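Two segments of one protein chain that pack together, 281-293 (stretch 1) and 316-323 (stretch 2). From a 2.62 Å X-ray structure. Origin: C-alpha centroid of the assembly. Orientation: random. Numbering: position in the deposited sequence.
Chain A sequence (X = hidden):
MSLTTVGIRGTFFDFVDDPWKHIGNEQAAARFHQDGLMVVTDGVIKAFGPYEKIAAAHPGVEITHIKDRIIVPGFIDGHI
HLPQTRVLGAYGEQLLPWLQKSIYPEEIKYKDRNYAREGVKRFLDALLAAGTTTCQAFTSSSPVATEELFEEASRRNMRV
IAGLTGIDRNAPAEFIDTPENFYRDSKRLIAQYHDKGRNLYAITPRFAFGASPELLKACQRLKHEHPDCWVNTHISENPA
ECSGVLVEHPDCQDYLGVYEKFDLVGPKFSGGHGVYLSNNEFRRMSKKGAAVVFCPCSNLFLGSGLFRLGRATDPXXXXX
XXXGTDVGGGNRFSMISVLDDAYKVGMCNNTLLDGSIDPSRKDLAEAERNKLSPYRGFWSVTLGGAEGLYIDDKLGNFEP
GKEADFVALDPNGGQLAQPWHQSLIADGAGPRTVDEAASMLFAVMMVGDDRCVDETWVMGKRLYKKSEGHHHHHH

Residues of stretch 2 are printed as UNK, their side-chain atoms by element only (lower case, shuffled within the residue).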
# COMPACT_ATOMS: atom_id res chain seq x y z
N GLU A 281 6.32 -22.97 17.60
CA GLU A 281 4.95 -22.52 17.77
C GLU A 281 4.15 -22.81 16.50
O GLU A 281 2.99 -23.21 16.58
CB GLU A 281 4.92 -21.03 18.12
CG GLU A 281 5.32 -20.75 19.57
CD GLU A 281 5.40 -19.27 19.89
OE1 GLU A 281 6.21 -18.56 19.24
OE2 GLU A 281 4.67 -18.80 20.79
N PHE A 282 4.75 -22.62 15.34
CA PHE A 282 4.05 -22.90 14.09
C PHE A 282 3.74 -24.39 14.03
O PHE A 282 2.60 -24.77 13.75
CB PHE A 282 4.89 -22.51 12.88
CG PHE A 282 4.73 -21.07 12.45
CD1 PHE A 282 3.47 -20.57 12.13
CD2 PHE A 282 5.83 -20.23 12.33
CE1 PHE A 282 3.32 -19.24 11.68
CE2 PHE A 282 5.68 -18.91 11.88
CZ PHE A 282 4.42 -18.42 11.56
N ARG A 283 4.73 -25.23 14.30
CA ARG A 283 4.52 -26.67 14.26
C ARG A 283 3.42 -27.12 15.22
O ARG A 283 2.64 -28.00 14.89
CB ARG A 283 5.81 -27.43 14.57
CG ARG A 283 6.83 -27.47 13.43
CD ARG A 283 7.92 -28.53 13.68
NE ARG A 283 8.58 -28.34 14.98
CZ ARG A 283 9.61 -27.52 15.20
NH1 ARG A 283 10.12 -26.81 14.20
NH2 ARG A 283 10.09 -27.39 16.44
N ARG A 284 3.36 -26.52 16.40
CA ARG A 284 2.35 -26.89 17.38
C ARG A 284 0.95 -26.57 16.86
O ARG A 284 0.03 -27.38 16.99
CB ARG A 284 2.58 -26.18 18.71
CG ARG A 284 3.94 -26.46 19.33
CD ARG A 284 3.83 -26.66 20.81
NE ARG A 284 3.42 -25.46 21.52
CZ ARG A 284 4.20 -24.40 21.70
NH1 ARG A 284 5.44 -24.41 21.23
NH2 ARG A 284 3.76 -23.35 22.39
N MSE A 285 0.78 -25.38 16.28
CA MSE A 285 -0.52 -24.99 15.75
C MSE A 285 -0.91 -25.92 14.62
O MSE A 285 -2.04 -26.41 14.57
CB MSE A 285 -0.46 -23.55 15.25
CG MSE A 285 -0.14 -22.55 16.34
SE MSE A 285 -0.04 -20.72 15.67
CE MSE A 285 -1.96 -20.38 15.52
N SER A 286 0.03 -26.18 13.71
CA SER A 286 -0.23 -27.07 12.59
C SER A 286 -0.77 -28.40 13.12
O SER A 286 -1.73 -28.96 12.59
CB SER A 286 1.06 -27.31 11.80
OG SER A 286 0.87 -28.24 10.76
N LYS A 287 -0.14 -28.90 14.18
CA LYS A 287 -0.52 -30.17 14.80
C LYS A 287 -1.91 -30.13 15.44
O LYS A 287 -2.72 -31.03 15.21
CB LYS A 287 0.53 -30.55 15.84
CG LYS A 287 0.33 -31.90 16.51
CD LYS A 287 0.38 -33.05 15.50
CE LYS A 287 0.75 -34.39 16.18
NZ LYS A 287 -0.20 -34.82 17.27
N LYS A 288 -2.19 -29.10 16.24
CA LYS A 288 -3.49 -28.99 16.90
C LYS A 288 -4.61 -28.49 15.98
O LYS A 288 -5.79 -28.56 16.35
CB LYS A 288 -3.39 -28.07 18.12
CG LYS A 288 -2.41 -28.53 19.19
CD LYS A 288 -2.64 -27.77 20.49
CE LYS A 288 -1.68 -28.21 21.59
NZ LYS A 288 -0.27 -28.01 21.17
N GLY A 289 -4.25 -27.99 14.81
CA GLY A 289 -5.24 -27.50 13.87
C GLY A 289 -5.65 -26.05 14.06
O GLY A 289 -6.65 -25.61 13.50
N ALA A 290 -4.88 -25.30 14.85
CA ALA A 290 -5.18 -23.90 15.09
C ALA A 290 -4.75 -23.09 13.86
O ALA A 290 -3.94 -23.55 13.06
CB ALA A 290 -4.44 -23.42 16.33
N ALA A 291 -5.29 -21.88 13.71
CA ALA A 291 -4.96 -21.06 12.56
C ALA A 291 -4.39 -19.70 12.91
O ALA A 291 -4.66 -19.16 13.98
CB ALA A 291 -6.19 -20.89 11.68
N VAL A 292 -3.59 -19.14 12.01
CA VAL A 292 -3.00 -17.83 12.22
C VAL A 292 -3.59 -16.90 11.17
O VAL A 292 -3.96 -17.34 10.08
CB VAL A 292 -1.45 -17.87 12.10
CG1 VAL A 292 -1.04 -18.27 10.71
CG2 VAL A 292 -0.86 -16.52 12.44
N VAL A 293 -3.70 -15.61 11.50
CA VAL A 293 -4.26 -14.65 10.56
C VAL A 293 -3.20 -13.62 10.19
O VAL A 293 -2.77 -12.83 11.02
CB VAL A 293 -5.48 -13.92 11.16
CG1 VAL A 293 -6.11 -13.03 10.10
CG2 VAL A 293 -6.49 -14.92 11.69
N UNK A 316 5.50 -29.55 5.35
CA UNK A 316 5.74 -30.57 6.37
C UNK A 316 5.00 -30.21 7.66
O UNK A 316 4.72 -31.08 8.48
o UNK A 316 10.11 -32.31 5.18
o UNK A 316 10.19 -30.57 6.54
c UNK A 316 9.57 -31.32 5.74
c UNK A 316 8.10 -31.00 5.42
c UNK A 316 7.25 -30.71 6.66
N UNK A 317 4.70 -28.93 7.82
CA UNK A 317 4.00 -28.46 9.02
C UNK A 317 3.07 -27.31 8.63
O UNK A 317 3.12 -26.23 9.24
c UNK A 317 7.27 -29.27 9.99
c UNK A 317 5.01 -28.00 10.06
c UNK A 317 6.01 -29.05 10.44
n UNK A 317 5.75 -30.03 11.36
n UNK A 317 7.74 -30.38 10.65
c UNK A 317 6.80 -30.82 11.47
N UNK A 318 2.24 -27.55 7.63
CA UNK A 318 1.31 -26.55 7.13
C UNK A 318 0.39 -26.01 8.22
O UNK A 318 -0.23 -26.77 8.96
c UNK A 318 0.40 -24.90 4.85
n UNK A 318 -0.49 -23.84 4.37
n UNK A 318 -1.78 -22.81 2.77
n UNK A 318 -0.60 -24.72 2.26
c UNK A 318 -0.96 -23.78 3.13
c UNK A 318 -0.37 -26.15 5.22
c UNK A 318 0.50 -27.14 5.97
N UNK A 319 0.33 -24.69 8.32
CA UNK A 319 -0.50 -24.01 9.30
C UNK A 319 -1.71 -23.42 8.58
O UNK A 319 -1.56 -22.85 7.50
c UNK A 319 -0.63 -22.10 10.94
c UNK A 319 1.46 -23.42 10.74
c UNK A 319 0.28 -22.86 9.99
N UNK A 320 -2.90 -23.58 9.16
CA UNK A 320 -4.12 -23.04 8.58
C UNK A 320 -4.13 -21.53 8.72
O UNK A 320 -3.76 -20.99 9.76
c UNK A 320 -7.13 -27.03 9.14
n UNK A 320 -7.38 -27.01 7.68
c UNK A 320 -5.34 -23.63 9.28
c UNK A 320 -5.61 -25.07 8.88
c UNK A 320 -6.80 -25.64 9.63
N UNK A 321 -4.55 -20.84 7.66
CA UNK A 321 -4.58 -19.38 7.65
C UNK A 321 -5.80 -18.73 7.03
O UNK A 321 -6.62 -19.36 6.37
c UNK A 321 -3.39 -18.83 6.87
c UNK A 321 -2.07 -18.78 7.57
c UNK A 321 -0.49 -19.12 5.07
se UNK A 321 -0.85 -17.76 6.43
N UNK A 322 -5.87 -17.42 7.24
CA UNK A 322 -6.90 -16.56 6.69
C UNK A 322 -6.18 -15.23 6.70
O UNK A 322 -5.45 -14.95 7.64
o UNK A 322 -7.90 -15.86 8.82
c UNK A 322 -8.15 -16.52 7.59
N UNK A 323 -6.33 -14.42 5.66
CA UNK A 323 -5.67 -13.13 5.64
C UNK A 323 -6.54 -12.14 6.38
O UNK A 323 -7.73 -12.38 6.56
c UNK A 323 -4.27 -13.34 3.53
c UNK A 323 -5.43 -12.65 4.20
c UNK A 323 -2.60 -15.09 3.47
c UNK A 323 -2.13 -14.61 2.27
c UNK A 323 -3.79 -12.87 2.32
c UNK A 323 -2.72 -13.50 1.69
c UNK A 323 -3.67 -14.45 4.10
O HOH W 1 3.55 -30.37 13.08
O HOH W 2 -3.37 -26.00 11.31

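Position 316 carries three side-chain carbons, the third bearing two oxygens, an unbranched chain ending in a carboxylate. Its side chain makes no contact with stretch 1. Three carbons before the two oxygens make it Glu 316.

Position 317 has one carbon followed by a five-membered ring of three carbons and two nitrogens. Arg 283 CD lies 3.4 Å from the ring centroid and 12° off its normal, a CH-pi contact over one face. The ring is an imidazole: His 317. Water 1 extends the link, 2.8 Å from His 317 ND1 and donating to Arg 283 O at 3.1 Å.

At position 318, three carbons lead to a nitrogen and then to a carbon carrying two more nitrogens, a guanidinium group. The CA-to-CB bond points away from stretch 1, so the backbone makes the contact: Ser 286 OG donates a hydrogen bond to O of 318 at 2.6 Å. This is Arg 318.

Position 319 has three carbons, one carrying the other two. One branch carbon reaches Phe 282 CD1 at 3.8 Å, approaching the ring obliquely; the other is 3.9 Å from Val 292 CG1. A beta-branched, all-carbon side chain of this size is Val 319. It has the largest area covered by the opposing stretch, 86 Å².

Position 320 shows four carbons in a row ending in nitrogen. The third carbon passes 3.9 Å from Gly 289 O, but the end of the chain leads away; hence Lys 320. Its backbone O accepts from Val 292 N at 2.9 Å, with an angle of 154° at the hydrogen.

Position 321 has two carbons, a selenium and a terminal carbon, unbranched. The second carbon packs 3.3 Å from Val 292 CG1: selenomethionine, Met 321. Its CA lies 3.2 Å from Val 292 O in a CA-H...O contact.

Position 322 has one carbon and one oxygen, the oxygen 3.3 Å from Val 293 CG2. It is Ser 322. Its N donates a weak bond to Val 292 O at 3.4 Å.

Position 323 has one carbon and a six-carbon ring. The CA-to-CB bond points away from stretch 1, and C of 323 lies 3.8 Å from Val 293 CG1. The residue is therefore Phe 323.

The contact thus has two parts. Helix 281-288 supplies Phe 282, Arg 283 and Ser 286 to positions 317-319; Gly 289, with positive phi, then leaves the helix. Beyond it, strand 291-293 runs parallel to 320-323, Val 292 bonding to Lys 320 and Ser 322 through its N and O. Val 319 joins the two parts by touching both Phe 282 and Val 292.

Stretch 2 (316-323) EHRVKMSF
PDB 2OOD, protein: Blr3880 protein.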